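Local coordinates for uncharacterized protein (Trypanosoma congolense, PDB 4E40), which probably serves as a cell-surface receptor that binds haptoglobin-hemoglobin or hemoglobin, its elongated helical bundle taking part in nutrient uptake, at residues A122-S136 against T194-D208. Residues are numbered along the deposited sequence; the frame is centred on the assembly and turned at random. Where two conformers were deposited one is given.
Sequences ATEHAKGAKANGDAS and TFQSILTSLDNLDKD
Antiparallel knobs-into-holes packing joins two long helices in the bundle of this receptor piece, probably its extracellular part, His125 and Ile198 serving as knobs from opposite partners. The axes of 122-136, on helix 82-147, and 194-208, on helix 192-246, come within 8.4 Å at 152°, consistent with the small side chains of Ala122, Ala126 and Ala129 at the seam. His125 drops among Ser201, Asn204, Leu205 and Asp208. Its CG stands anti to the carbonyl carbon (chi1 -67°), which swings the ring across to Asn204: CB of Asn204 lies over one face, 3.5 Å from the ring centroid of His125, a CH-pi contact almost on the ring normal, while the amide plane of Asn204 is turned 45° from the ring. At the ring edge, in plane, Asp208 OD2 comes 3.2 Å from His125 CD2. The reciprocal knob, Ile198, sits among Ala129, Asn132, Gly133 and Ser136, its CG1 3.6 Å from Asn132 CB and its CD1 against the backbone of Gly133. Leu205 spreads its two methyls along one turn, CD1 against Ala122 and CD2 3.9 Å from Ala126 CB, while Leu202 CD2 meets the methyl of Ala129. Beside these aliphatic contacts, polar groups gather. The amide of Asn132 folds back on its own helix, ND2 giving a hydrogen bond to Gly128 O at 2.9 Å from above the carbonyl plane, across from the backbone N of Asn132. A water bridges the helices, donating to Ser197 OG and Ser201 OG and accepting a weak bond from Asn132 ND2. Helices 12-26 and 28-73 add Leu25 against Ile198 and Leu35 against Leu205. Direct joining thus rests on shape and van der Waals contact, whereas the polar link runs through water; the Asp208 carboxylate may polarise the CD2-H of His125.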
ATOM      1  N   ALA A 122      -4.366  -2.162  -5.740  1.00 18.23           N
ATOM      2  CA  ALA A 122      -5.128  -2.455  -4.543  1.00 17.81           C
ATOM      3  C   ALA A 122      -6.502  -1.849  -4.707  1.00 17.06           C
ATOM      4  O   ALA A 122      -7.528  -2.450  -4.270  1.00 17.54           O
ATOM      5  CB  ALA A 122      -4.433  -1.822  -3.348  1.00 19.11           C
ATOM      6  N   THR A 123      -6.560  -0.656  -5.253  1.00 17.33           N
ATOM      7  CA  THR A 123      -7.855   0.001  -5.504  1.00 17.68           C
ATOM      8  C   THR A 123      -8.761  -0.880  -6.362  1.00 18.40           C
ATOM      9  O   THR A 123      -9.955  -1.009  -6.059  1.00 18.44           O
ATOM     10  CB  THR A 123      -7.670   1.429  -6.085  1.00 18.58           C
ATOM     11  OG1 THR A 123      -6.925   2.178  -5.127  1.00 19.76           O
ATOM     12  CG2 THR A 123      -9.009   2.064  -6.348  1.00 22.43           C
ATOM     13  N   GLU A 124      -8.174  -1.510  -7.409  1.00 17.31           N
ATOM     14  CA  GLU A 124      -8.935  -2.381  -8.269  1.00 18.58           C
ATOM     15  C   GLU A 124      -9.349  -3.641  -7.541  1.00 17.39           C
ATOM     16  O   GLU A 124     -10.486  -4.086  -7.733  1.00 18.54           O
ATOM     17  CB  GLU A 124      -8.144  -2.767  -9.549  1.00 20.07           C
ATOM     18  CG  GLU A 124      -7.921  -1.591 -10.485  1.00 25.08           C
ATOM     19  CD  GLU A 124      -9.195  -0.843 -10.823  1.00 27.39           C
ATOM     20  OE1 GLU A 124     -10.186  -1.537 -11.185  1.00 30.78           O
ATOM     21  OE2 GLU A 124      -9.213   0.416 -10.594  1.00 33.14           O
ATOM     22  N   HIS A 125      -8.466  -4.179  -6.682  1.00 17.50           N
ATOM     23  CA  HIS A 125      -8.928  -5.354  -5.889  1.00 17.27           C
ATOM     24  C   HIS A 125     -10.079  -5.010  -4.967  1.00 17.47           C
ATOM     25  O   HIS A 125     -11.020  -5.832  -4.790  1.00 17.36           O
ATOM     26  CB  HIS A 125      -7.763  -5.962  -5.082  1.00 18.38           C
ATOM     27  CG  HIS A 125      -6.687  -6.589  -5.965  1.00 19.60           C
ATOM     28  ND1 HIS A 125      -6.991  -7.496  -6.901  1.00 23.70           N
ATOM     29  CD2 HIS A 125      -5.311  -6.413  -6.021  1.00 23.28           C
ATOM     30  CE1 HIS A 125      -5.858  -7.852  -7.575  1.00 22.85           C
ATOM     31  NE2 HIS A 125      -4.848  -7.231  -7.018  1.00 25.93           N
ATOM     32  N   ALA A 126     -10.055  -3.826  -4.374  1.00 17.05           N
ATOM     33  CA  ALA A 126     -11.132  -3.487  -3.440  1.00 16.96           C
ATOM     34  C   ALA A 126     -12.452  -3.309  -4.195  1.00 18.37           C
ATOM     35  O   ALA A 126     -13.507  -3.760  -3.690  1.00 18.63           O
ATOM     36  CB  ALA A 126     -10.774  -2.194  -2.690  1.00 17.44           C
ATOM     37  N   LYS A 127     -12.407  -2.699  -5.405  1.00 19.02           N
ATOM     38  CA  LYS A 127     -13.595  -2.505  -6.241  1.00 20.39           C
ATOM     39  C   LYS A 127     -14.155  -3.857  -6.618  1.00 20.64           C
ATOM     40  O   LYS A 127     -15.367  -4.063  -6.558  1.00 21.51           O
ATOM     41  CB  LYS A 127     -13.224  -1.760  -7.546  1.00 22.79           C
ATOM     42  CG  LYS A 127     -13.037  -0.292  -7.320  1.00 29.17           C
ATOM     43  CD  LYS A 127     -12.806   0.469  -8.624  1.00 34.02           C
ATOM     44  CE  LYS A 127     -12.166   1.829  -8.329  1.00 40.33           C
ATOM     45  NZ  LYS A 127     -11.441   2.264  -9.580  1.00 39.07           N
ATOM     46  N   GLY A 128     -13.276  -4.785  -7.015  1.00 19.34           N
ATOM     47  CA  GLY A 128     -13.753  -6.135  -7.387  1.00 19.70           C
ATOM     48  C   GLY A 128     -14.336  -6.939  -6.239  1.00 18.79           C
ATOM     49  O   GLY A 128     -15.428  -7.551  -6.396  1.00 18.85           O
ATOM     50  N   ALA A 129     -13.693  -6.848  -5.055  1.00 18.54           N
ATOM     51  CA  ALA A 129     -14.210  -7.567  -3.866  1.00 17.64           C
ATOM     52  C   ALA A 129     -15.589  -6.994  -3.547  1.00 17.66           C
ATOM     53  O   ALA A 129     -16.548  -7.777  -3.336  1.00 19.07           O
ATOM     54  CB  ALA A 129     -13.237  -7.406  -2.702  1.00 17.85           C
ATOM     55  N   LYS A 130     -15.739  -5.670  -3.512  1.00 18.69           N
ATOM     56  CA  LYS A 130     -17.065  -5.070  -3.241  1.00 20.52           C
ATOM     57  C   LYS A 130     -18.115  -5.486  -4.246  1.00 21.32           C
ATOM     58  O   LYS A 130     -19.229  -5.837  -3.860  1.00 21.29           O
ATOM     59  CB  LYS A 130     -16.955  -3.540  -3.208  1.00 22.65           C
ATOM     60  CG  LYS A 130     -18.326  -2.874  -3.153  1.00 24.56           C
ATOM     61  CD  LYS A 130     -18.121  -1.366  -3.101  1.00 26.94           C
ATOM     62  CE  LYS A 130     -19.473  -0.644  -3.108  1.00 29.77           C
ATOM     63  NZ  LYS A 130     -20.435  -1.202  -2.071  1.00 30.92           N
ATOM     64  N   ALA A 131     -17.795  -5.432  -5.549  1.00 20.67           N
ATOM     65  CA  ALA A 131     -18.827  -5.690  -6.562  1.00 21.01           C
ATOM     66  C   ALA A 131     -19.319  -7.130  -6.398  1.00 21.41           C
ATOM     67  O   ALA A 131     -20.540  -7.400  -6.468  1.00 22.62           O
ATOM     68  CB  ALA A 131     -18.242  -5.468  -7.940  1.00 22.66           C
ATOM     69  N   ASN A 132     -18.370  -8.056  -6.179  1.00 19.34           N
ATOM     70  CA  ASN A 132     -18.713  -9.490  -6.093  1.00 20.23           C
ATOM     71  C   ASN A 132     -19.361  -9.855  -4.733  1.00 18.99           C
ATOM     72  O   ASN A 132     -20.295 -10.675  -4.694  1.00 20.17           O
ATOM     73  CB  ASN A 132     -17.468 -10.323  -6.370  1.00 19.65           C
ATOM     74  CG  ASN A 132     -17.136 -10.375  -7.840  1.00 22.41           C
ATOM     75  OD1 ASN A 132     -17.836 -10.986  -8.604  1.00 26.18           O
ATOM     76  ND2 ASN A 132     -16.124  -9.661  -8.242  1.00 26.92           N
ATOM     77  N   GLY A 133     -18.948  -9.216  -3.635  1.00 17.96           N
ATOM     78  CA  GLY A 133     -19.626  -9.387  -2.342  1.00 17.54           C
ATOM     79  C   GLY A 133     -21.034  -8.861  -2.358  1.00 18.66           C
ATOM     80  O   GLY A 133     -21.944  -9.595  -1.933  1.00 18.86           O
ATOM     81  N   ASP A 134     -21.254  -7.703  -2.963  1.00 18.59           N
ATOM     82  CA  ASP A 134     -22.638  -7.171  -3.047  1.00 21.32           C
ATOM     83  C   ASP A 134     -23.515  -8.052  -3.911  1.00 22.22           C
ATOM     84  O   ASP A 134     -24.656  -8.381  -3.537  1.00 22.24           O
ATOM     85  CB  ASP A 134     -22.612  -5.756  -3.618  1.00 22.92           C
ATOM     86  CG  ASP A 134     -22.090  -4.749  -2.652  1.00 26.73           C
ATOM     87  OD1 ASP A 134     -21.890  -5.016  -1.443  1.00 27.33           O
ATOM     88  OD2 ASP A 134     -21.833  -3.594  -3.110  1.00 29.05           O
ATOM     89  N   ALA A 135     -22.978  -8.499  -5.044  1.00 20.32           N
ATOM     90  CA  ALA A 135     -23.803  -9.268  -5.986  1.00 22.03           C
ATOM     91  C   ALA A 135     -24.132 -10.615  -5.400  1.00 22.67           C
ATOM     92  O   ALA A 135     -25.264 -11.082  -5.542  1.00 22.84           O
ATOM     93  CB  ALA A 135     -23.071  -9.471  -7.306  1.00 23.93           C
ATOM     94  N   SER A 136     -23.127 -11.283  -4.847  1.00 21.06           N
ATOM     95  CA  SER A 136     -23.436 -12.592  -4.256  1.00 20.61           C
ATOM     96  C   SER A 136     -24.291 -12.476  -3.000  1.00 19.75           C
ATOM     97  O   SER A 136     -25.103 -13.382  -2.747  1.00 20.53           O
ATOM     98  CB  SER A 136     -22.164 -13.430  -4.086  1.00 22.66           C
ATOM     99  OG  SER A 136     -21.317 -12.834  -3.127  1.00 22.21           O
ATOM    100  N   THR A 194     -17.860 -16.272  -8.386  1.00 21.97           N
ATOM    101  CA  THR A 194     -18.015 -15.033  -7.658  1.00 21.55           C
ATOM    102  C   THR A 194     -17.405 -15.126  -6.262  1.00 20.64           C
ATOM    103  O   THR A 194     -16.588 -14.278  -5.855  1.00 19.99           O
ATOM    104  CB  THR A 194     -19.484 -14.646  -7.617  1.00 24.20           C
ATOM    105  OG1 THR A 194     -19.944 -14.467  -8.971  1.00 27.11           O
ATOM    106  CG2 THR A 194     -19.660 -13.336  -6.853  1.00 23.59           C
ATOM    107  N   PHE A 195     -17.708 -16.210  -5.573  1.00 21.21           N
ATOM    108  CA  PHE A 195     -17.137 -16.411  -4.223  1.00 19.09           C
ATOM    109  C   PHE A 195     -15.622 -16.567  -4.259  1.00 19.78           C
ATOM    110  O   PHE A 195     -14.896 -15.948  -3.439  1.00 19.34           O
ATOM    111  CB  PHE A 195     -17.703 -17.689  -3.556  1.00 18.83           C
ATOM    112  CG  PHE A 195     -19.164 -17.644  -3.185  1.00 18.18           C
ATOM    113  CD1 PHE A 195     -19.847 -16.468  -2.725  1.00 19.13           C
ATOM    114  CD2 PHE A 195     -19.883 -18.838  -3.276  1.00 17.19           C
ATOM    115  CE1 PHE A 195     -21.190 -16.529  -2.335  1.00 18.62           C
ATOM    116  CE2 PHE A 195     -21.196 -18.907  -2.857  1.00 17.57           C
ATOM    117  CZ  PHE A 195     -21.870 -17.752  -2.398  1.00 17.74           C
ATOM    118  N   GLN A 196     -15.086 -17.363  -5.200  1.00 20.99           N
ATOM    119  CA  GLN A 196     -13.650 -17.501  -5.316  1.00 22.59           C
ATOM    120  C   GLN A 196     -12.987 -16.177  -5.636  1.00 21.92           C
ATOM    121  O   GLN A 196     -11.934 -15.887  -5.062  1.00 22.13           O
ATOM    122  CB  GLN A 196     -13.249 -18.548  -6.364  1.00 28.21           C
ATOM    123  CG  GLN A 196     -11.771 -18.979  -6.176  1.00 36.13           C
ATOM    124  CD  GLN A 196     -11.333 -19.144  -4.688  1.00 40.82           C
ATOM    125  OE1 GLN A 196     -10.434 -18.392  -4.179  1.00 32.15           O
ATOM    126  NE2 GLN A 196     -11.982 -20.098  -3.964  1.00 43.39           N
ATOM    127  N   SER A 197     -13.642 -15.347  -6.455  1.00 21.48           N
ATOM    128  CA  SER A 197     -13.030 -14.058  -6.826  1.00 21.95           C
ATOM    129  C   SER A 197     -12.972 -13.127  -5.614  1.00 20.44           C
ATOM    130  O   SER A 197     -12.065 -12.327  -5.473  1.00 19.94           O
ATOM    131  CB  SER A 197     -13.805 -13.411  -7.983  1.00 26.34           C
ATOM    132  OG  SER A 197     -14.945 -12.771  -7.446  1.00 35.83           O
ATOM    133  N   ILE A 198     -13.937 -13.225  -4.695  1.00 18.83           N
ATOM    134  CA  ILE A 198     -13.894 -12.336  -3.520  1.00 17.71           C
ATOM    135  C   ILE A 198     -12.679 -12.688  -2.693  1.00 17.89           C
ATOM    136  O   ILE A 198     -12.006 -11.814  -2.234  1.00 18.15           O
ATOM    137  CB  ILE A 198     -15.151 -12.484  -2.609  1.00 18.12           C
ATOM    138  CG1 ILE A 198     -16.401 -12.044  -3.379  1.00 18.33           C
ATOM    139  CG2 ILE A 198     -14.961 -11.649  -1.326  1.00 18.56           C
ATOM    140  CD1 ILE A 198     -17.694 -12.585  -2.721  1.00 19.89           C
ATOM    141  N   LEU A 199     -12.448 -13.995  -2.454  1.00 17.35           N
ATOM    142  CA  LEU A 199     -11.379 -14.472  -1.613  1.00 17.87           C
ATOM    143  C   LEU A 199     -10.020 -14.079  -2.259  1.00 17.29           C
ATOM    144  O   LEU A 199      -9.181 -13.538  -1.544  1.00 18.15           O
ATOM    145  CB  LEU A 199     -11.459 -15.997  -1.427  1.00 18.00           C
ATOM    146  CG  LEU A 199     -12.681 -16.518  -0.650  1.00 18.37           C
ATOM    147  CD1 LEU A 199     -12.603 -18.061  -0.561  1.00 18.20           C
ATOM    148  CD2 LEU A 199     -12.639 -15.909   0.773  1.00 19.15           C
ATOM    149  N   THR A 200      -9.897 -14.284  -3.571  1.00 18.94           N
ATOM    150  CA  THR A 200      -8.652 -13.868  -4.267  1.00 20.49           C
ATOM    151  C   THR A 200      -8.458 -12.361  -4.219  1.00 18.28           C
ATOM    152  O   THR A 200      -7.324 -11.879  -3.929  1.00 19.75           O
ATOM    153  CB  THR A 200      -8.564 -14.464  -5.668  1.00 20.44           C
ATOM    154  OG1 THR A 200      -9.719 -14.167  -6.428  1.00 27.70           O
ATOM    155  CG2 THR A 200      -8.490 -15.903  -5.602  1.00 21.22           C
ATOM    156  N   SER A 201      -9.519 -11.611  -4.456  1.00 18.63           N
ATOM    157  CA  SER A 201      -9.403 -10.122  -4.434  1.00 17.72           C
ATOM    158  C   SER A 201      -9.055  -9.625  -3.039  1.00 19.19           C
ATOM    159  O   SER A 201      -8.148  -8.771  -2.896  1.00 19.28           O
ATOM    160  CB  SER A 201     -10.682  -9.448  -4.892  1.00 19.45           C
ATOM    161  OG  SER A 201     -10.921  -9.715  -6.279  1.00 24.08           O
ATOM    162  N   LEU A 202      -9.694 -10.155  -1.988  1.00 17.57           N
ATOM    163  CA  LEU A 202      -9.350  -9.717  -0.634  1.00 18.09           C
ATOM    164  C   LEU A 202      -7.918 -10.105  -0.249  1.00 19.69           C
ATOM    165  O   LEU A 202      -7.241  -9.310   0.421  1.00 18.92           O
ATOM    166  CB  LEU A 202     -10.281 -10.349   0.408  1.00 18.12           C
ATOM    167  CG  LEU A 202     -11.687  -9.751   0.390  1.00 18.60           C
ATOM    168  CD1 LEU A 202     -12.600 -10.567   1.334  1.00 19.23           C
ATOM    169  CD2 LEU A 202     -11.719  -8.266   0.763  1.00 19.04           C
ATOM    170  N   ASP A 203      -7.468 -11.292  -0.643  0.50 20.04           N
ATOM    171  CA  ASP A 203      -6.100 -11.712  -0.287  0.50 21.79           C
ATOM    172  C   ASP A 203      -5.033 -10.902  -1.078  0.50 20.73           C
ATOM    173  O   ASP A 203      -3.968 -10.570  -0.554  0.50 22.69           O
ATOM    174  CB  ASP A 203      -5.951 -13.241  -0.356  0.50 24.51           C
ATOM    175  CG  ASP A 203      -6.695 -13.980   0.819  0.50 25.91           C
ATOM    176  OD1 ASP A 203      -6.433 -13.661   2.025  0.50 26.51           O
ATOM    177  OD2 ASP A 203      -7.543 -14.901   0.566  0.50 31.25           O
ATOM    178  N   ASN A 204      -5.364 -10.500  -2.289  1.00 20.99           N
ATOM    179  CA  ASN A 204      -4.434  -9.642  -3.095  1.00 20.72           C
ATOM    180  C   ASN A 204      -4.414  -8.224  -2.533  1.00 21.45           C
ATOM    181  O   ASN A 204      -3.355  -7.597  -2.479  1.00 20.14           O
ATOM    182  CB  ASN A 204      -4.792  -9.676  -4.581  1.00 22.79           C
ATOM    183  CG  ASN A 204      -4.357 -10.990  -5.234  1.00 29.60           C
ATOM    184  OD1 ASN A 204      -3.368 -11.575  -4.800  1.00 33.61           O
ATOM    185  ND2 ASN A 204      -5.035 -11.407  -6.292  1.00 30.83           N
ATOM    186  N   LEU A 205      -5.582  -7.722  -2.136  1.00 19.18           N
ATOM    187  CA  LEU A 205      -5.720  -6.399  -1.509  1.00 17.88           C
ATOM    188  C   LEU A 205      -4.877  -6.328  -0.237  1.00 20.34           C
ATOM    189  O   LEU A 205      -4.124  -5.375  -0.056  1.00 19.56           O
ATOM    190  CB  LEU A 205      -7.215  -6.140  -1.264  1.00 17.03           C
ATOM    191  CG  LEU A 205      -7.588  -4.889  -0.480  1.00 16.28           C
ATOM    192  CD1 LEU A 205      -6.973  -3.586  -1.095  1.00 17.19           C
ATOM    193  CD2 LEU A 205      -9.089  -4.789  -0.392  1.00 18.14           C
ATOM    194  N   ASP A 206      -5.024  -7.329   0.637  1.00 19.44           N
ATOM    195  CA  ASP A 206      -4.315  -7.374   1.914  1.00 21.54           C
ATOM    196  C   ASP A 206      -2.804  -7.375   1.627  1.00 22.57           C
ATOM    197  O   ASP A 206      -2.066  -6.563   2.244  1.00 22.49           O
ATOM    198  CB  ASP A 206      -4.759  -8.659   2.633  1.00 23.41           C
ATOM    199  CG  ASP A 206      -4.378  -8.712   4.066  1.00 30.51           C
ATOM    200  OD1 ASP A 206      -3.868  -7.735   4.642  1.00 25.78           O
ATOM    201  OD2 ASP A 206      -4.730  -9.770   4.688  1.00 34.83           O
ATOM    202  N   LYS A 207      -2.358  -8.213   0.694  1.00 22.50           N
ATOM    203  CA  LYS A 207      -0.931  -8.301   0.316  1.00 23.64           C
ATOM    204  C   LYS A 207      -0.421  -6.968  -0.204  1.00 23.74           C
ATOM    205  O   LYS A 207       0.697  -6.524   0.166  1.00 23.84           O
ATOM    206  CB  LYS A 207      -0.732  -9.363  -0.730  1.00 26.87           C
ATOM    207  CG  LYS A 207      -0.741 -10.754  -0.118  1.00 35.84           C
ATOM    208  CD  LYS A 207      -0.680 -11.773  -1.255  1.00 38.98           C
ATOM    209  CE  LYS A 207      -0.215 -13.141  -0.775  1.00 49.73           C
ATOM    210  NZ  LYS A 207      -1.221 -13.793   0.103  1.00 50.11           N
ATOM    211  N   ASP A 208      -1.224  -6.326  -1.039  1.00 21.53           N
ATOM    212  CA  ASP A 208      -0.794  -5.060  -1.684  1.00 21.72           C
ATOM    213  C   ASP A 208      -0.622  -3.957  -0.658  1.00 21.12           C
ATOM    214  O   ASP A 208       0.334  -3.163  -0.774  1.00 20.14           O
ATOM    215  CB  ASP A 208      -1.774  -4.609  -2.775  1.00 24.16           C
ATOM    216  CG  ASP A 208      -1.634  -5.436  -4.070  1.00 28.98           C
ATOM    217  OD1 ASP A 208      -0.667  -6.211  -4.231  1.00 31.40           O
ATOM    218  OD2 ASP A 208      -2.528  -5.352  -4.933  1.00 29.54           O
TER
HETATM  219  O   HOH W   1     -13.715 -10.174  -6.538  1.00 31.56           O